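Local structure of amidohydrolase (2I5G) at residues I169-P183 with K193-F207. The protein probably acts as a metal-dependent dipeptidase of the membrane dipeptidase (M19) family, hydrolysing dipeptides on a TIM-barrel scaffold. The protein carries 2 engineered substitutions. Numbering follows the deposited sequence.
Sequences ILESKKPVCYSHCLP and KSDEELKFIADHGGF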
ATOM      1  N   ILE A 169      16.049  10.048   2.081  1.00 28.00           N
ATOM      2  CA  ILE A 169      17.432  10.513   2.051  1.00 30.04           C
ATOM      3  C   ILE A 169      17.964  10.696   3.472  1.00 31.34           C
ATOM      4  O   ILE A 169      19.129  10.404   3.760  1.00 34.33           O
ATOM      5  CB  ILE A 169      17.564  11.862   1.303  1.00 11.23           C
ATOM      6  CG1 ILE A 169      17.097  11.702  -0.148  1.00  9.80           C
ATOM      7  CG2 ILE A 169      19.016  12.347   1.360  1.00  8.77           C
ATOM      8  CD1 ILE A 169      17.055  12.993  -0.929  1.00  6.09           C
ATOM      9  N   LEU A 170      17.095  11.176   4.354  1.00 13.96           N
ATOM     10  CA  LEU A 170      17.445  11.427   5.745  1.00 13.54           C
ATOM     11  C   LEU A 170      17.497  10.160   6.597  1.00 14.89           C
ATOM     12  O   LEU A 170      18.145  10.136   7.637  1.00 16.22           O
ATOM     13  CB  LEU A 170      16.427  12.404   6.340  1.00 11.19           C
ATOM     14  CG  LEU A 170      16.781  13.873   6.604  1.00  8.95           C
ATOM     15  CD1 LEU A 170      17.868  14.366   5.667  1.00  7.69           C
ATOM     16  CD2 LEU A 170      15.513  14.700   6.459  1.00  6.25           C
ATOM     17  N   GLU A 171      16.820   9.107   6.149  1.00 18.93           N
ATOM     18  CA  GLU A 171      16.754   7.846   6.887  1.00 20.17           C
ATOM     19  C   GLU A 171      17.824   6.810   6.537  1.00 20.43           C
ATOM     20  O   GLU A 171      18.316   6.107   7.417  1.00 20.22           O
ATOM     21  CB  GLU A 171      15.353   7.240   6.706  1.00 39.65           C
ATOM     22  CG  GLU A 171      15.188   5.764   7.079  1.00 42.37           C
ATOM     23  CD  GLU A 171      15.128   5.520   8.574  1.00 45.44           C
ATOM     24  OE1 GLU A 171      14.344   6.205   9.265  1.00 45.21           O
ATOM     25  OE2 GLU A 171      15.856   4.627   9.056  1.00 45.87           O
ATOM     26  N   SER A 172      18.188   6.707   5.262  1.00 20.34           N
ATOM     27  CA  SER A 172      19.186   5.718   4.866  1.00 21.70           C
ATOM     28  C   SER A 172      20.573   6.099   5.344  1.00 21.46           C
ATOM     29  O   SER A 172      20.932   7.278   5.372  1.00 22.81           O
ATOM     30  CB  SER A 172      19.218   5.547   3.351  1.00 37.19           C
ATOM     31  OG  SER A 172      19.852   6.655   2.744  1.00 38.22           O
ATOM     32  N   LYS A 173      21.347   5.085   5.711  1.00 25.42           N
ATOM     33  CA  LYS A 173      22.712   5.273   6.193  1.00 24.16           C
ATOM     34  C   LYS A 173      23.689   5.017   5.057  1.00 22.83           C
ATOM     35  O   LYS A 173      24.907   5.021   5.238  1.00 22.82           O
ATOM     36  CB  LYS A 173      22.982   4.320   7.357  1.00 17.66           C
ATOM     37  CG  LYS A 173      22.135   4.638   8.572  1.00 17.42           C
ATOM     38  CD  LYS A 173      22.206   3.562   9.618  1.00 17.64           C
ATOM     39  CE  LYS A 173      21.321   3.941  10.782  1.00 18.90           C
ATOM     40  NZ  LYS A 173      21.242   2.864  11.794  1.00 21.43           N
ATOM     41  N   LYS A 174      23.125   4.789   3.879  1.00 20.38           N
ATOM     42  CA  LYS A 174      23.895   4.534   2.677  1.00 18.02           C
ATOM     43  C   LYS A 174      23.330   5.436   1.597  1.00 16.28           C
ATOM     44  O   LYS A 174      22.122   5.682   1.549  1.00 16.71           O
ATOM     45  CB  LYS A 174      23.759   3.071   2.251  1.00 20.53           C
ATOM     46  CG  LYS A 174      24.543   2.085   3.101  1.00 21.72           C
ATOM     47  CD  LYS A 174      26.045   2.291   2.952  1.00 19.95           C
ATOM     48  CE  LYS A 174      26.798   1.096   3.509  1.00 19.69           C
ATOM     49  NZ  LYS A 174      28.273   1.173   3.293  1.00 23.12           N
ATOM     50  N   PRO A 175      24.196   5.938   0.709  1.00 11.87           N
ATOM     51  CA  PRO A 175      23.764   6.822  -0.371  1.00 11.67           C
ATOM     52  C   PRO A 175      22.545   6.289  -1.119  1.00 11.63           C
ATOM     53  O   PRO A 175      22.422   5.085  -1.339  1.00 12.91           O
ATOM     54  CB  PRO A 175      24.997   6.890  -1.267  1.00 10.89           C
ATOM     55  CG  PRO A 175      26.121   6.736  -0.297  1.00 10.77           C
ATOM     56  CD  PRO A 175      25.631   5.626   0.590  1.00 12.14           C
ATOM     57  N   VAL A 176      21.634   7.183  -1.483  1.00 14.36           N
ATOM     58  CA  VAL A 176      20.458   6.799  -2.255  1.00 14.69           C
ATOM     59  C   VAL A 176      20.623   7.470  -3.619  1.00 14.88           C
ATOM     60  O   VAL A 176      21.594   8.201  -3.839  1.00 14.68           O
ATOM     61  CB  VAL A 176      19.152   7.264  -1.592  1.00 13.31           C
ATOM     62  CG1 VAL A 176      18.997   6.583  -0.233  1.00 13.19           C
ATOM     63  CG2 VAL A 176      19.149   8.768  -1.449  1.00 14.02           C
ATOM     64  N   CYS A 177      19.694   7.245  -4.535  1.00 22.07           N
ATOM     65  CA  CYS A 177      19.862   7.840  -5.852  1.00 23.14           C
ATOM     66  C   CYS A 177      18.581   8.116  -6.610  1.00 24.94           C
ATOM     67  O   CYS A 177      17.502   7.646  -6.241  1.00 23.64           O
ATOM     68  CB  CYS A 177      20.714   6.912  -6.715  1.00 18.08           C
ATOM     69  SG  CYS A 177      19.862   5.333  -7.100  1.00 19.31           S
ATOM     70  N   TYR A 178      18.734   8.905  -7.670  1.00 31.94           N
ATOM     71  CA  TYR A 178      17.662   9.221  -8.601  1.00 32.39           C
ATOM     72  C   TYR A 178      18.267   8.630  -9.870  1.00 33.33           C
ATOM     73  O   TYR A 178      18.793   9.361 -10.710  1.00 36.09           O
ATOM     74  CB  TYR A 178      17.477  10.727  -8.795  1.00 19.45           C
ATOM     75  CG  TYR A 178      16.801  11.465  -7.659  1.00 19.50           C
ATOM     76  CD1 TYR A 178      15.670  10.943  -7.032  1.00 18.94           C
ATOM     77  CD2 TYR A 178      17.275  12.708  -7.237  1.00 19.07           C
ATOM     78  CE1 TYR A 178      15.025  11.642  -6.011  1.00 17.99           C
ATOM     79  CE2 TYR A 178      16.640  13.415  -6.221  1.00 18.86           C
ATOM     80  CZ  TYR A 178      15.515  12.877  -5.612  1.00 19.69           C
ATOM     81  OH  TYR A 178      14.886  13.579  -4.610  1.00 17.49           O
ATOM     82  N   SER A 179      18.221   7.302  -9.979  1.00 16.46           N
ATOM     83  CA  SER A 179      18.785   6.582 -11.117  1.00 12.14           C
ATOM     84  C   SER A 179      18.515   7.230 -12.465  1.00  9.17           C
ATOM     85  O   SER A 179      19.374   7.209 -13.343  1.00  7.55           O
ATOM     86  CB  SER A 179      18.271   5.135 -11.140  1.00 13.35           C
ATOM     87  OG  SER A 179      16.870   5.085 -11.346  1.00 13.84           O
ATOM     88  N   HIS A 180      17.329   7.806 -12.632  1.00  7.57           N
ATOM     89  CA  HIS A 180      16.983   8.444 -13.895  1.00  7.63           C
ATOM     90  C   HIS A 180      15.990   9.596 -13.756  1.00  8.71           C
ATOM     91  O   HIS A 180      14.800   9.385 -13.529  1.00  9.54           O
ATOM     92  CB  HIS A 180      16.436   7.397 -14.882  1.00  7.67           C
ATOM     93  CG  HIS A 180      15.199   6.688 -14.412  1.00  6.97           C
ATOM     94  ND1 HIS A 180      15.188   5.842 -13.323  1.00  7.98           N
ATOM     95  CD2 HIS A 180      13.935   6.686 -14.900  1.00  7.53           C
ATOM     96  CE1 HIS A 180      13.970   5.351 -13.162  1.00  7.19           C
ATOM     97  NE2 HIS A 180      13.193   5.845 -14.106  1.00  7.32           N
ATOM     98  N   CYS A 181      16.480  10.823 -13.899  1.00  1.69           N
ATOM     99  CA  CYS A 181      15.614  11.993 -13.793  1.00  1.74           C
ATOM    100  C   CYS A 181      16.198  13.196 -14.524  1.00  1.14           C
ATOM    101  O   CYS A 181      17.319  13.159 -15.021  1.00  1.14           O
ATOM    102  CB  CYS A 181      15.402  12.357 -12.331  1.00 24.38           C
ATOM    103  SG  CYS A 181      16.917  12.932 -11.562  1.00 31.67           S
ATOM    104  N   LEU A 182      15.420  14.266 -14.586  1.00  8.80           N
ATOM    105  CA  LEU A 182      15.843  15.480 -15.255  1.00  7.62           C
ATOM    106  C   LEU A 182      15.506  16.694 -14.410  1.00  7.43           C
ATOM    107  O   LEU A 182      14.586  16.657 -13.596  1.00  7.58           O
ATOM    108  CB  LEU A 182      15.172  15.580 -16.619  1.00  9.30           C
ATOM    109  CG  LEU A 182      15.778  14.660 -17.677  1.00 11.16           C
ATOM    110  CD1 LEU A 182      14.955  14.715 -18.961  1.00 12.30           C
ATOM    111  CD2 LEU A 182      17.213  15.094 -17.932  1.00 11.86           C
ATOM    112  N   PRO A 183      16.246  17.799 -14.601  1.00  8.07           N
ATOM    113  CA  PRO A 183      16.039  19.041 -13.853  1.00  6.88           C
ATOM    114  C   PRO A 183      14.759  19.777 -14.220  1.00  8.12           C
ATOM    115  O   PRO A 183      14.490  20.021 -15.395  1.00  7.80           O
ATOM    116  CB  PRO A 183      17.280  19.842 -14.202  1.00  4.59           C
ATOM    117  CG  PRO A 183      17.479  19.483 -15.632  1.00  4.64           C
ATOM    118  CD  PRO A 183      17.292  17.981 -15.625  1.00  6.87           C
ATOM    119  N   LYS A 193      13.258  17.036 -11.116  1.00  9.81           N
ATOM    120  CA  LYS A 193      13.640  17.493  -9.787  1.00 11.58           C
ATOM    121  C   LYS A 193      14.108  18.953  -9.750  1.00 12.26           C
ATOM    122  O   LYS A 193      14.783  19.428 -10.662  1.00 13.62           O
ATOM    123  CB  LYS A 193      14.739  16.588  -9.231  1.00 13.66           C
ATOM    124  CG  LYS A 193      14.461  15.096  -9.383  1.00 15.17           C
ATOM    125  CD  LYS A 193      13.198  14.657  -8.650  1.00 16.91           C
ATOM    126  CE  LYS A 193      13.015  13.142  -8.730  1.00 17.52           C
ATOM    127  NZ  LYS A 193      11.689  12.696  -8.219  1.00 18.27           N
ATOM    128  N   SER A 194      13.747  19.652  -8.678  1.00 22.30           N
ATOM    129  CA  SER A 194      14.112  21.056  -8.483  1.00 22.87           C
ATOM    130  C   SER A 194      15.583  21.182  -8.129  1.00 23.63           C
ATOM    131  O   SER A 194      16.208  20.209  -7.714  1.00 24.50           O
ATOM    132  CB  SER A 194      13.290  21.657  -7.345  1.00 13.66           C
ATOM    133  OG  SER A 194      13.704  21.102  -6.108  1.00 11.76           O
ATOM    134  N   ASP A 195      16.132  22.386  -8.282  1.00 23.58           N
ATOM    135  CA  ASP A 195      17.536  22.624  -7.958  1.00 23.26           C
ATOM    136  C   ASP A 195      17.758  22.321  -6.479  1.00 23.22           C
ATOM    137  O   ASP A 195      18.743  21.677  -6.099  1.00 22.42           O
ATOM    138  CB  ASP A 195      17.926  24.076  -8.254  1.00 29.85           C
ATOM    139  CG  ASP A 195      17.750  24.445  -9.720  1.00 34.06           C
ATOM    140  OD1 ASP A 195      18.131  23.643 -10.596  1.00 35.76           O
ATOM    141  OD2 ASP A 195      17.240  25.549 -10.000  1.00 38.29           O
ATOM    142  N   GLU A 196      16.831  22.787  -5.648  1.00 17.97           N
ATOM    143  CA  GLU A 196      16.922  22.557  -4.213  1.00 18.21           C
ATOM    144  C   GLU A 196      16.995  21.061  -3.934  1.00 16.86           C
ATOM    145  O   GLU A 196      17.764  20.617  -3.078  1.00 16.51           O
ATOM    146  CB  GLU A 196      15.717  23.181  -3.493  1.00 42.06           C
ATOM    147  CG  GLU A 196      14.393  23.069  -4.254  1.00 46.31           C
ATOM    148  CD  GLU A 196      14.153  24.219  -5.235  1.00 49.63           C
ATOM    149  OE1 GLU A 196      13.757  25.317  -4.791  1.00 49.65           O
ATOM    150  OE2 GLU A 196      14.362  24.030  -6.450  1.00 50.28           O
ATOM    151  N   GLU A 197      16.206  20.285  -4.671  1.00 16.57           N
ATOM    152  CA  GLU A 197      16.181  18.836  -4.499  1.00 15.52           C
ATOM    153  C   GLU A 197      17.495  18.186  -4.905  1.00 14.36           C
ATOM    154  O   GLU A 197      18.030  17.333  -4.191  1.00 12.26           O
ATOM    155  CB  GLU A 197      15.057  18.224  -5.324  1.00 24.19           C
ATOM    156  CG  GLU A 197      13.683  18.447  -4.758  1.00 27.64           C
ATOM    157  CD  GLU A 197      12.616  17.735  -5.562  1.00 29.67           C
ATOM    158  OE1 GLU A 197      12.282  18.213  -6.668  1.00 27.46           O
ATOM    159  OE2 GLU A 197      12.123  16.686  -5.090  1.00 31.16           O
ATOM    160  N   LEU A 198      18.002  18.581  -6.068  1.00 13.60           N
ATOM    161  CA  LEU A 198      19.248  18.041  -6.575  1.00 12.82           C
ATOM    162  C   LEU A 198      20.405  18.382  -5.649  1.00 12.55           C
ATOM    163  O   LEU A 198      21.333  17.596  -5.487  1.00 14.40           O
ATOM    164  CB  LEU A 198      19.525  18.603  -7.964  1.00  8.86           C
ATOM    165  CG  LEU A 198      18.532  18.223  -9.063  1.00  9.60           C
ATOM    166  CD1 LEU A 198      18.861  19.022 -10.300  1.00  8.85           C
ATOM    167  CD2 LEU A 198      18.599  16.717  -9.357  1.00  5.63           C
ATOM    168  N   LYS A 199      20.350  19.559  -5.038  1.00  9.02           N
ATOM    169  CA  LYS A 199      21.416  19.988  -4.144  1.00  8.78           C
ATOM    170  C   LYS A 199      21.319  19.255  -2.822  1.00  9.02           C
ATOM    171  O   LYS A 199      22.338  18.924  -2.208  1.00  8.23           O
ATOM    172  CB  LYS A 199      21.338  21.502  -3.917  1.00 18.87           C
ATOM    173  CG  LYS A 199      22.312  22.028  -2.870  1.00 21.25           C
ATOM    174  CD  LYS A 199      22.296  23.556  -2.796  1.00 22.75           C
ATOM    175  CE  LYS A 199      22.757  24.066  -1.432  1.00 23.15           C
ATOM    176  NZ  LYS A 199      24.122  23.610  -1.064  1.00 26.68           N
ATOM    177  N   PHE A 200      20.088  18.985  -2.403  1.00 10.54           N
ATOM    178  CA  PHE A 200      19.832  18.292  -1.147  1.00 12.42           C
ATOM    179  C   PHE A 200      20.284  16.829  -1.172  1.00 13.99           C
ATOM    180  O   PHE A 200      20.787  16.316  -0.172  1.00 15.64           O
ATOM    181  CB  PHE A 200      18.337  18.354  -0.813  1.00  5.24           C
ATOM    182  CG  PHE A 200      17.988  17.824   0.557  1.00  4.15           C
ATOM    183  CD1 PHE A 200      17.993  18.664   1.661  1.00  1.68           C
ATOM    184  CD2 PHE A 200      17.655  16.482   0.736  1.00  2.53           C
ATOM    185  CE1 PHE A 200      17.674  18.176   2.931  1.00  1.45           C
ATOM    186  CE2 PHE A 200      17.336  15.984   2.000  1.00  2.80           C
ATOM    187  CZ  PHE A 200      17.345  16.833   3.101  1.00  1.50           C
ATOM    188  N   ILE A 201      20.109  16.147  -2.302  1.00 19.31           N
ATOM    189  CA  ILE A 201      20.506  14.745  -2.356  1.00 20.12           C
ATOM    190  C   ILE A 201      22.010  14.592  -2.501  1.00 20.80           C
ATOM    191  O   ILE A 201      22.583  13.607  -2.044  1.00 20.90           O
ATOM    192  CB  ILE A 201      19.808  13.974  -3.503  1.00 16.02           C
ATOM    193  CG1 ILE A 201      20.122  12.483  -3.371  1.00 14.54           C
ATOM    194  CG2 ILE A 201      20.271  14.501  -4.860  1.00 15.09           C
ATOM    195  CD1 ILE A 201      19.512  11.620  -4.462  1.00 16.22           C
ATOM    196  N   ALA A 202      22.655  15.561  -3.136  1.00 22.82           N
ATOM    197  CA  ALA A 202      24.102  15.494  -3.293  1.00 23.82           C
ATOM    198  C   ALA A 202      24.776  15.828  -1.955  1.00 24.61           C
ATOM    199  O   ALA A 202      25.764  15.197  -1.573  1.00 24.09           O
ATOM    200  CB  ALA A 202      24.562  16.465  -4.376  1.00 30.28           C
ATOM    201  N   ASP A 203      24.235  16.814  -1.243  1.00 14.21           N
ATOM    202  CA  ASP A 203      24.804  17.205   0.041  1.00 15.70           C
ATOM    203  C   ASP A 203      24.806  16.046   1.022  1.00 15.07           C
ATOM    204  O   ASP A 203      25.696  15.941   1.865  1.00 14.32           O
ATOM    205  CB  ASP A 203      24.041  18.387   0.642  1.00 38.04           C
ATOM    206  CG  ASP A 203      24.447  19.710   0.030  1.00 42.18           C
ATOM    207  OD1 ASP A 203      25.661  19.916  -0.178  1.00 44.52           O
ATOM    208  OD2 ASP A 203      23.562  20.550  -0.233  1.00 43.97           O
ATOM    209  N   HIS A 204      23.810  15.173   0.901  1.00 21.26           N
ATOM    210  CA  HIS A 204      23.706  14.014   1.776  1.00 19.37           C
ATOM    211  C   HIS A 204      24.390  12.782   1.185  1.00 18.44           C
ATOM    212  O   HIS A 204      23.979  11.653   1.440  1.00 19.36           O
ATOM    213  CB  HIS A 204      22.234  13.714   2.087  1.00 19.14           C
ATOM    214  CG  HIS A 204      21.579  14.752   2.946  1.00 18.37           C
ATOM    215  ND1 HIS A 204      21.185  15.980   2.461  1.00 20.11           N
ATOM    216  CD2 HIS A 204      21.303  14.767   4.273  1.00 19.07           C
ATOM    217  CE1 HIS A 204      20.697  16.708   3.451  1.00 19.39           C
ATOM    218  NE2 HIS A 204      20.758  15.995   4.562  1.00 18.73           N
ATOM    219  N   GLY A 205      25.437  13.012   0.399  1.00  9.83           N
ATOM    220  CA  GLY A 205      26.184  11.922  -0.199  1.00 10.87           C
ATOM    221  C   GLY A 205      25.429  11.128  -1.246  1.00 11.91           C
ATOM    222  O   GLY A 205      25.812  10.002  -1.574  1.00 13.18           O
ATOM    223  N   GLY A 206      24.362  11.715  -1.782  1.00 15.68           N
ATOM    224  CA  GLY A 206      23.562  11.034  -2.786  1.00 15.09           C
ATOM    225  C   GLY A 206      24.155  11.003  -4.183  1.00 15.48           C
ATOM    226  O   GLY A 206      25.208  11.595  -4.450  1.00 14.89           O
ATOM    227  N   PHE A 207      23.467  10.310  -5.085  1.00 11.02           N
ATOM    228  CA  PHE A 207      23.917  10.174  -6.463  1.00  9.27           C
ATOM    229  C   PHE A 207      22.769  10.529  -7.393  1.00  8.25           C
ATOM    230  O   PHE A 207      21.603  10.385  -7.026  1.00 10.39           O
ATOM    231  CB  PHE A 207      24.360   8.728  -6.713  1.00  9.91           C
ATOM    232  CG  PHE A 207      25.030   8.520  -8.037  1.00 10.41           C
ATOM    233  CD1 PHE A 207      26.324   8.983  -8.256  1.00 11.03           C
ATOM    234  CD2 PHE A 207      24.354   7.896  -9.080  1.00 10.79           C
ATOM    235  CE1 PHE A 207      26.932   8.828  -9.498  1.00 12.73           C
ATOM    236  CE2 PHE A 207      24.952   7.738 -10.321  1.00 11.92           C
ATOM    237  CZ  PHE A 207      26.239   8.203 -10.535  1.00 12.86           C
TER
HETATM  238  O   HOH W   1      22.195   9.685   0.598  1.00 30.18           O
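Y178 packs between K193 and I201, its ring clasped on both faces where a beta-alpha-beta unit of the TIM barrel, strand 177-181, helix 195-203 and strand 207-210, closes on itself. K193 CE lies 3.9 Å from the ring centroid and I201 CD1 4.0 Å from it on the opposite face; both are CH-pi contacts displaced toward the rim. The flat ring suits its place by offering a broad face to the lysine on one side and to the isoleucine on the other. I201 reaches the ring because its CG1 stands anti to the backbone N (chi1 -172°) and the chain continues extended to CD1. K193 bends at chi2 and then runs out extended: CG meets C181 SG, CE covers the ring, and NZ goes on to a hydrogen bond with S158 O.

The apolar packing continues along the helix. I169, from helix 162-171, uses its branches on different neighbours: CD1 reaches the edge of the F200 ring and, 3.9 Å away, I201 CB, whereas CG2 rests against H204 CB. L170 CD1 touches F200 CZ at 3.6 Å and the H204 imidazole. That imidazole is fixed by its bond from ND1 to F200 O, in the carbonyl plane, which brings CE1 over a face of the phenylalanine. Beside P175, G205 takes a positive phi (68°) that favours glycine.

Backbone bonds join the strands in parallel register: F207 N donates to V176 O, and Y178 N to F207 O at 3.3 Å. A water accepts weakly from V176 N and donates to H204 O, linking the two segments just past helix 195-203. At the other end S194 and E197 form a capping box, S194 N giving a nearly straight bond to E197 OE1, and just before it K193 N donates to L182 O at 2.8 Å.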